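Long-range contacts in dual function macrocyclase-peptidase POPB (Galerina marginata, PDB 5N4B), which cleaves peptide bonds after prolyl residues and macrocyclises peptide precursors of the highly toxic amanitins, acting as both peptidase and macrocyclase: residues 289-294 with 302-307; 462-467 with 476-481. The protein carries 1 engineered substitution. All coordinates share one frame; numbering follows the deposited sequence.

Interaction 1 of 2, residues 289-294 with 302-307; sequences WVAELD and IHWRKV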
loop_
_atom_site.group_PDB
_atom_site.type_symbol
_atom_site.label_atom_id
_atom_site.label_comp_id
_atom_site.label_asym_id
_atom_site.label_seq_id
_atom_site.Cartn_x
_atom_site.Cartn_y
_atom_site.Cartn_z
ATOM N N TRP A 289 23.123 -6.692 8.046
ATOM C CA TRP A 289 24.539 -6.994 7.882
ATOM C C TRP A 289 25.183 -5.862 7.094
ATOM O O TRP A 289 24.513 -5.171 6.288
ATOM C CB TRP A 289 24.784 -8.338 7.182
ATOM C CG TRP A 289 24.283 -9.572 7.897
ATOM C CD1 TRP A 289 23.718 -9.663 9.127
ATOM C CD2 TRP A 289 24.324 -10.896 7.369
ATOM N NE1 TRP A 289 23.389 -10.977 9.397
ATOM C CE2 TRP A 289 23.769 -11.751 8.338
ATOM C CE3 TRP A 289 24.775 -11.428 6.159
ATOM C CZ2 TRP A 289 23.663 -13.117 8.144
ATOM C CZ3 TRP A 289 24.647 -12.803 5.948
ATOM C CH2 TRP A 289 24.125 -13.621 6.961
ATOM N N VAL A 290 26.475 -5.638 7.331
ATOM C CA VAL A 290 27.188 -4.504 6.770
ATOM C C VAL A 290 28.460 -4.983 6.114
ATOM O O VAL A 290 29.269 -5.648 6.759
ATOM C CB VAL A 290 27.542 -3.475 7.863
ATOM C CG1 VAL A 290 28.280 -2.271 7.238
ATOM C CG2 VAL A 290 26.299 -3.018 8.613
ATOM N N ALA A 291 28.677 -4.589 4.881
ATOM C CA ALA A 291 29.908 -4.859 4.152
ATOM C C ALA A 291 30.621 -3.554 3.858
ATOM O O ALA A 291 29.992 -2.535 3.533
ATOM C CB ALA A 291 29.672 -5.573 2.825
ATOM N N GLU A 292 31.937 -3.585 3.894
ATOM C CA GLU A 292 32.753 -2.475 3.443
ATOM C C GLU A 292 33.037 -2.639 1.954
ATOM O O GLU A 292 33.460 -3.717 1.499
ATOM C CB GLU A 292 34.054 -2.454 4.238
ATOM C CG GLU A 292 33.871 -2.101 5.694
ATOM C CD GLU A 292 35.180 -1.928 6.413
ATOM O OE1 GLU A 292 36.163 -2.559 5.980
ATOM O OE2 GLU A 292 35.223 -1.163 7.390
ATOM N N LEU A 293 32.783 -1.584 1.188
ATOM C CA LEU A 293 33.082 -1.523 -0.234
ATOM C C LEU A 293 34.383 -0.774 -0.425
ATOM O O LEU A 293 34.585 0.291 0.173
ATOM C CB LEU A 293 31.996 -0.739 -0.975
ATOM C CG LEU A 293 30.607 -1.337 -0.980
ATOM C CD1 LEU A 293 29.611 -0.376 -1.589
ATOM C CD2 LEU A 293 30.578 -2.670 -1.660
ATOM N N ASP A 294 35.240 -1.284 -1.305
ATOM C CA ASP A 294 36.423 -0.504 -1.647
ATOM C C ASP A 294 36.060 0.329 -2.875
ATOM O O ASP A 294 34.936 0.251 -3.387
ATOM C CB ASP A 294 37.669 -1.386 -1.832
ATOM C CG ASP A 294 37.527 -2.401 -2.954
ATOM O OD1 ASP A 294 36.836 -2.112 -3.943
ATOM O OD2 ASP A 294 38.157 -3.477 -2.868
ATOM N N ILE A 302 31.571 -10.980 -1.135
ATOM C CA ILE A 302 31.479 -9.884 -0.170
ATOM C C ILE A 302 31.591 -10.407 1.253
ATOM O O ILE A 302 30.963 -11.404 1.630
ATOM C CB ILE A 302 30.138 -9.184 -0.397
ATOM C CG1 ILE A 302 30.210 -8.347 -1.634
ATOM C CG2 ILE A 302 29.804 -8.285 0.787
ATOM C CD1 ILE A 302 28.849 -8.014 -2.145
ATOM N N HIS A 303 32.326 -9.674 2.082
ATOM C CA HIS A 303 32.476 -9.982 3.487
ATOM C C HIS A 303 31.388 -9.236 4.268
ATOM O O HIS A 303 31.421 -8.010 4.370
ATOM C CB HIS A 303 33.865 -9.624 3.969
ATOM C CG HIS A 303 34.080 -9.955 5.399
ATOM N ND1 HIS A 303 33.577 -11.101 5.978
ATOM C CD2 HIS A 303 34.720 -9.285 6.381
ATOM C CE1 HIS A 303 33.894 -11.119 7.258
ATOM N NE2 HIS A 303 34.600 -10.039 7.527
ATOM N N TRP A 304 30.458 -9.984 4.851
ATOM C CA TRP A 304 29.409 -9.408 5.687
ATOM C C TRP A 304 29.804 -9.427 7.145
ATOM O O TRP A 304 30.107 -10.491 7.697
ATOM C CB TRP A 304 28.124 -10.196 5.522
ATOM C CG TRP A 304 27.581 -10.186 4.182
ATOM C CD1 TRP A 304 27.531 -11.230 3.291
ATOM C CD2 TRP A 304 27.010 -9.060 3.504
ATOM N NE1 TRP A 304 26.964 -10.828 2.140
ATOM C CE2 TRP A 304 26.626 -9.500 2.223
ATOM C CE3 TRP A 304 26.769 -7.723 3.868
ATOM C CZ2 TRP A 304 26.007 -8.666 1.309
ATOM C CZ3 TRP A 304 26.141 -6.893 2.919
ATOM C CH2 TRP A 304 25.791 -7.375 1.673
ATOM N N ARG A 305 29.683 -8.264 7.795
ATOM C CA ARG A 305 29.704 -8.161 9.237
ATOM C C ARG A 305 28.270 -8.278 9.748
ATOM O O ARG A 305 27.405 -7.475 9.379
ATOM C CB ARG A 305 30.289 -6.826 9.676
ATOM C CG ARG A 305 30.373 -6.636 11.178
ATOM C CD ARG A 305 31.058 -5.370 11.528
ATOM N NE ARG A 305 31.128 -5.198 12.962
ATOM C CZ ARG A 305 31.794 -4.207 13.560
ATOM N NH1 ARG A 305 32.447 -3.299 12.856
ATOM N NH2 ARG A 305 31.816 -4.133 14.889
ATOM N N LYS A 306 28.021 -9.253 10.611
ATOM C CA LYS A 306 26.667 -9.653 11.023
ATOM C C LYS A 306 26.226 -8.835 12.243
ATOM O O LYS A 306 26.022 -9.338 13.344
ATOM C CB LYS A 306 26.605 -11.156 11.246
ATOM C CG LYS A 306 26.950 -11.976 10.002
ATOM C CD LYS A 306 26.863 -13.502 10.301
ATOM C CE LYS A 306 27.234 -14.357 9.102
ATOM N NZ LYS A 306 27.249 -15.790 9.595
ATOM N N VAL A 307 25.988 -7.551 11.980
ATOM C CA VAL A 307 25.765 -6.578 13.047
ATOM C C VAL A 307 24.502 -6.896 13.826
ATOM O O VAL A 307 24.507 -6.897 15.066
ATOM C CB VAL A 307 25.763 -5.146 12.493
ATOM C CG1 VAL A 307 25.408 -4.154 13.533
ATOM C CG2 VAL A 307 27.119 -4.811 11.938
HETATM O O HOH W 1 33.227 -6.078 4.469
#
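The outer edge of one four-stranded antiparallel blade of the beta-propeller is formed here, where the third strand, through 289-292, pairs with the short outermost strand around Arg305. The backbone register rests on one hydrogen-bonded pair. Val290 N gives its hydrogen to Arg305 O at 2.9 Å, in the plane of that carbonyl. Arg305 N returns a bond to Val290 O at 2.8 Å, the donor standing above the carbonyl plane. Beyond this pair the strands part and a water takes over, accepting from Glu292 N and donating to His303 O.

Two tryptophans fill the face on which Ala291 also lies. Both hold CG anti to the carbonyl carbon, yet their side chains cross at about a right angle. The rings meet obliquely, with planes 50° apart, and Trp289 CE3 lies 3.6 Å from Trp304 CB. Ile302 CG2 sits over the centre of one face of the Trp304 indole and also presses on Ala291 CB at 3.4 Å, a tight carbon contact. Leu274 and Leu276 of the neighbouring strand and Val252 of the preceding blade also touch Trp304. On the face of Val290 and Arg305, Val290 CG2 meets Val307 CG2, which comes from where the chain turns a corner. The extended Arg305 chain carries its guanidinium to the next blade, where NH1 and NH2 are hydrogen-bonded to Leu343 O and Lys345 O. Trp289 NE1 is bonded to Asn309 OD1. Along one face of the Trp289 indole runs the Lys306 chain, extended beyond CG, a CH-pi contact with CG 3.7 Å from the centroid of the five-membered ring.

Interaction 2 of 2, residues 462-467 with 476-481; sequences TQVWYE and MFIVRH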
loop_
_atom_site.group_PDB
_atom_site.type_symbol
_atom_site.label_atom_id
_atom_site.label_comp_id
_atom_site.label_asym_id
_atom_site.label_seq_id
_atom_site.Cartn_x
_atom_site.Cartn_y
_atom_site.Cartn_z
ATOM N N THR A 462 -12.537 15.629 11.593
ATOM C CA THR A 462 -12.308 15.686 13.041
ATOM C C THR A 462 -11.918 14.291 13.502
ATOM O O THR A 462 -12.073 13.313 12.770
ATOM C CB THR A 462 -13.518 16.120 13.851
ATOM O OG1 THR A 462 -14.607 15.198 13.614
ATOM C CG2 THR A 462 -13.936 17.561 13.481
ATOM N N GLN A 463 -11.401 14.199 14.698
ATOM C CA GLN A 463 -11.047 12.940 15.306
ATOM C C GLN A 463 -11.821 12.801 16.607
ATOM O O GLN A 463 -11.796 13.709 17.457
ATOM C CB GLN A 463 -9.541 12.878 15.544
ATOM C CG GLN A 463 -9.045 11.544 16.079
ATOM C CD GLN A 463 -7.535 11.580 16.184
ATOM O OE1 GLN A 463 -6.970 12.402 16.908
ATOM N NE2 GLN A 463 -6.903 10.715 15.454
ATOM N N VAL A 464 -12.512 11.695 16.737
ATOM C CA VAL A 464 -13.272 11.365 17.938
ATOM C C VAL A 464 -12.715 10.073 18.538
ATOM O O VAL A 464 -11.960 9.342 17.902
ATOM C CB VAL A 464 -14.775 11.246 17.647
ATOM C CG1 VAL A 464 -15.290 12.526 17.083
ATOM C CG2 VAL A 464 -15.080 10.101 16.724
ATOM N N TRP A 465 -13.023 9.812 19.806
ATOM C CA TRP A 465 -12.562 8.614 20.477
ATOM C C TRP A 465 -13.755 7.801 20.938
ATOM O O TRP A 465 -14.744 8.355 21.429
ATOM C CB TRP A 465 -11.661 8.947 21.676
ATOM C CG TRP A 465 -10.388 9.624 21.301
ATOM C CD1 TRP A 465 -10.225 10.927 20.945
ATOM C CD2 TRP A 465 -9.117 9.021 21.260
ATOM N NE1 TRP A 465 -8.912 11.153 20.638
ATOM C CE2 TRP A 465 -8.199 10.004 20.859
ATOM C CE3 TRP A 465 -8.657 7.746 21.532
ATOM C CZ2 TRP A 465 -6.814 9.714 20.717
ATOM C CZ3 TRP A 465 -7.331 7.460 21.417
ATOM C CH2 TRP A 465 -6.410 8.450 21.012
ATOM N N TYR A 466 -13.655 6.498 20.765
ATOM C CA TYR A 466 -14.687 5.551 21.210
ATOM C C TYR A 466 -14.016 4.431 21.992
ATOM O O TYR A 466 -12.805 4.298 22.022
ATOM C CB TYR A 466 -15.520 4.997 20.034
ATOM C CG TYR A 466 -14.755 4.088 19.103
ATOM C CD1 TYR A 466 -13.962 4.586 18.080
ATOM C CD2 TYR A 466 -14.846 2.715 19.228
ATOM C CE1 TYR A 466 -13.274 3.740 17.232
ATOM C CE2 TYR A 466 -14.163 1.884 18.384
ATOM C CZ TYR A 466 -13.392 2.390 17.388
ATOM O OH TYR A 466 -12.720 1.525 16.545
ATOM N N GLU A 467 -14.821 3.589 22.607
ATOM C CA GLU A 467 -14.330 2.520 23.475
ATOM C C GLU A 467 -14.655 1.174 22.852
ATOM O O GLU A 467 -15.787 0.944 22.403
ATOM C CB GLU A 467 -15.003 2.610 24.852
ATOM C CG GLU A 467 -14.444 1.696 25.884
ATOM C CD GLU A 467 -15.076 1.934 27.248
ATOM O OE1 GLU A 467 -15.278 3.116 27.596
ATOM O OE2 GLU A 467 -15.331 0.949 27.974
ATOM N N MET A 476 -10.870 7.803 15.888
ATOM C CA MET A 476 -11.511 7.611 14.594
ATOM C C MET A 476 -11.629 8.966 13.908
ATOM O O MET A 476 -12.177 9.917 14.479
ATOM C CB MET A 476 -12.899 7.025 14.764
ATOM C CG MET A 476 -13.689 6.886 13.467
ATOM S SD MET A 476 -15.072 5.702 13.547
ATOM C CE MET A 476 -15.952 6.223 15.011
ATOM N N PHE A 477 -11.215 9.031 12.644
ATOM C CA PHE A 477 -11.461 10.226 11.838
ATOM C C PHE A 477 -12.873 10.195 11.277
ATOM O O PHE A 477 -13.362 9.144 10.854
ATOM C CB PHE A 477 -10.500 10.284 10.665
ATOM C CG PHE A 477 -9.062 10.439 11.042
ATOM C CD1 PHE A 477 -8.612 11.590 11.673
ATOM C CD2 PHE A 477 -8.149 9.452 10.741
ATOM C CE1 PHE A 477 -7.253 11.735 11.984
ATOM C CE2 PHE A 477 -6.763 9.631 11.040
ATOM C CZ PHE A 477 -6.358 10.756 11.651
ATOM N N ILE A 478 -13.545 11.351 11.322
ATOM C CA ILE A 478 -14.865 11.520 10.720
ATOM C C ILE A 478 -14.762 12.677 9.743
ATOM O O ILE A 478 -14.379 13.789 10.134
ATOM C CB ILE A 478 -15.959 11.766 11.773
ATOM C CG1 ILE A 478 -16.065 10.513 12.667
ATOM C CG2 ILE A 478 -17.261 12.014 11.094
ATOM C CD1 ILE A 478 -17.184 10.559 13.762
ATOM N N VAL A 479 -15.125 12.431 8.488
ATOM C CA VAL A 479 -15.086 13.434 7.431
ATOM C C VAL A 479 -16.506 13.711 6.968
ATOM O O VAL A 479 -17.291 12.773 6.753
ATOM C CB VAL A 479 -14.218 12.991 6.236
ATOM C CG1 VAL A 479 -14.082 14.123 5.238
ATOM C CG2 VAL A 479 -12.857 12.525 6.729
ATOM N N ARG A 480 -16.822 15.002 6.758
ATOM C CA ARG A 480 -18.153 15.383 6.274
ATOM C C ARG A 480 -18.059 16.622 5.392
ATOM O O ARG A 480 -17.139 17.431 5.512
ATOM C CB ARG A 480 -19.115 15.643 7.431
ATOM C CG ARG A 480 -18.711 16.813 8.332
ATOM C CD ARG A 480 -19.805 17.283 9.231
ATOM N NE ARG A 480 -19.261 18.136 10.267
ATOM C CZ ARG A 480 -19.999 18.578 11.274
ATOM N NH1 ARG A 480 -21.299 18.308 11.320
ATOM N NH2 ARG A 480 -19.445 19.304 12.222
ATOM N N HIS A 481 -19.009 16.724 4.486
ATOM C CA HIS A 481 -19.308 18.031 3.918
ATOM C C HIS A 481 -19.899 18.870 5.053
ATOM O O HIS A 481 -20.699 18.372 5.837
ATOM C CB HIS A 481 -20.305 17.896 2.782
ATOM C CG HIS A 481 -20.572 19.172 2.061
ATOM N ND1 HIS A 481 -21.584 20.023 2.459
ATOM C CD2 HIS A 481 -19.983 19.750 0.992
ATOM C CE1 HIS A 481 -21.593 21.085 1.668
ATOM N NE2 HIS A 481 -20.628 20.949 0.775
HETATM O O HOH W 2 -16.081 15.831 11.261
#
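A beta hairpin, strands 459-467 and 473-481, edges the large mixed sheet of the alpha/beta-hydrolase domain, and this contact is its middle. Two hydrogen-bonded pairs, Thr462 with Ile478 and Val464 with Met476, flank the non-hydrogen-bonded pair of Gln463 and Phe477. Three of the four bonds lie in their carbonyl planes; the fourth, Met476 N to Val464 O at 2.8 Å, comes in nearly along the C=O axis and is the most bent, 144° at the hydrogen.

On the tightly packed side Val464 and Met476 lie against Phe560 of helix 548-563, and Ile478 touches Tyr566 just beyond it. Val464 places CG2 between its backbone N and carbonyl carbon, 3.7 Å from Ile478 CD1. Met476 starts anti to its backbone N and bends at chi3 (51°), and its CE makes an apolar contact with Tyr466 CD1 at 4.0 Å. Its SD lies 5.4 Å from the Tyr466 ring centroid, an oblique Met-aromatic contact; Tyr466 OH is bonded to Asp553 O on that helix.

Looser is the side chain of Thr462, partly exposed, whose OG1 reaches Ile478 O through a water that donates to that carbonyl. On the opposite face Phe477 is buried, meeting Phe424 edge-to-face, and the partly exposed Gln463 runs alongside it, carboxamide 17° from the ring plane. Gln463 NE2, bonded to Asn380 O, lies 3.6 Å from Phe477 CE1.

Overall arrangement
Both contacts are antiparallel pairings at the margin of a sheet, but they belong to different domains: interaction 1 closes a propeller blade, interaction 2 edges the hydrolase sheet. They share no element, and their centres are about 48 Å apart. Interaction 1 mixes buried residues (Trp289, Val290, Ala291) with exposed ones such as Lys306, and indoles with aliphatic groups laid against them supply much of its contact. In interaction 2 the touching residues are buried or partly exposed; its backbone ladder is longer, and Val464 and Met476 pack against a helix. A water bridges the backbones where the direct ladder of interaction 1 ends; in interaction 2 one joins a threonine hydroxyl to a carbonyl beside an intact pair.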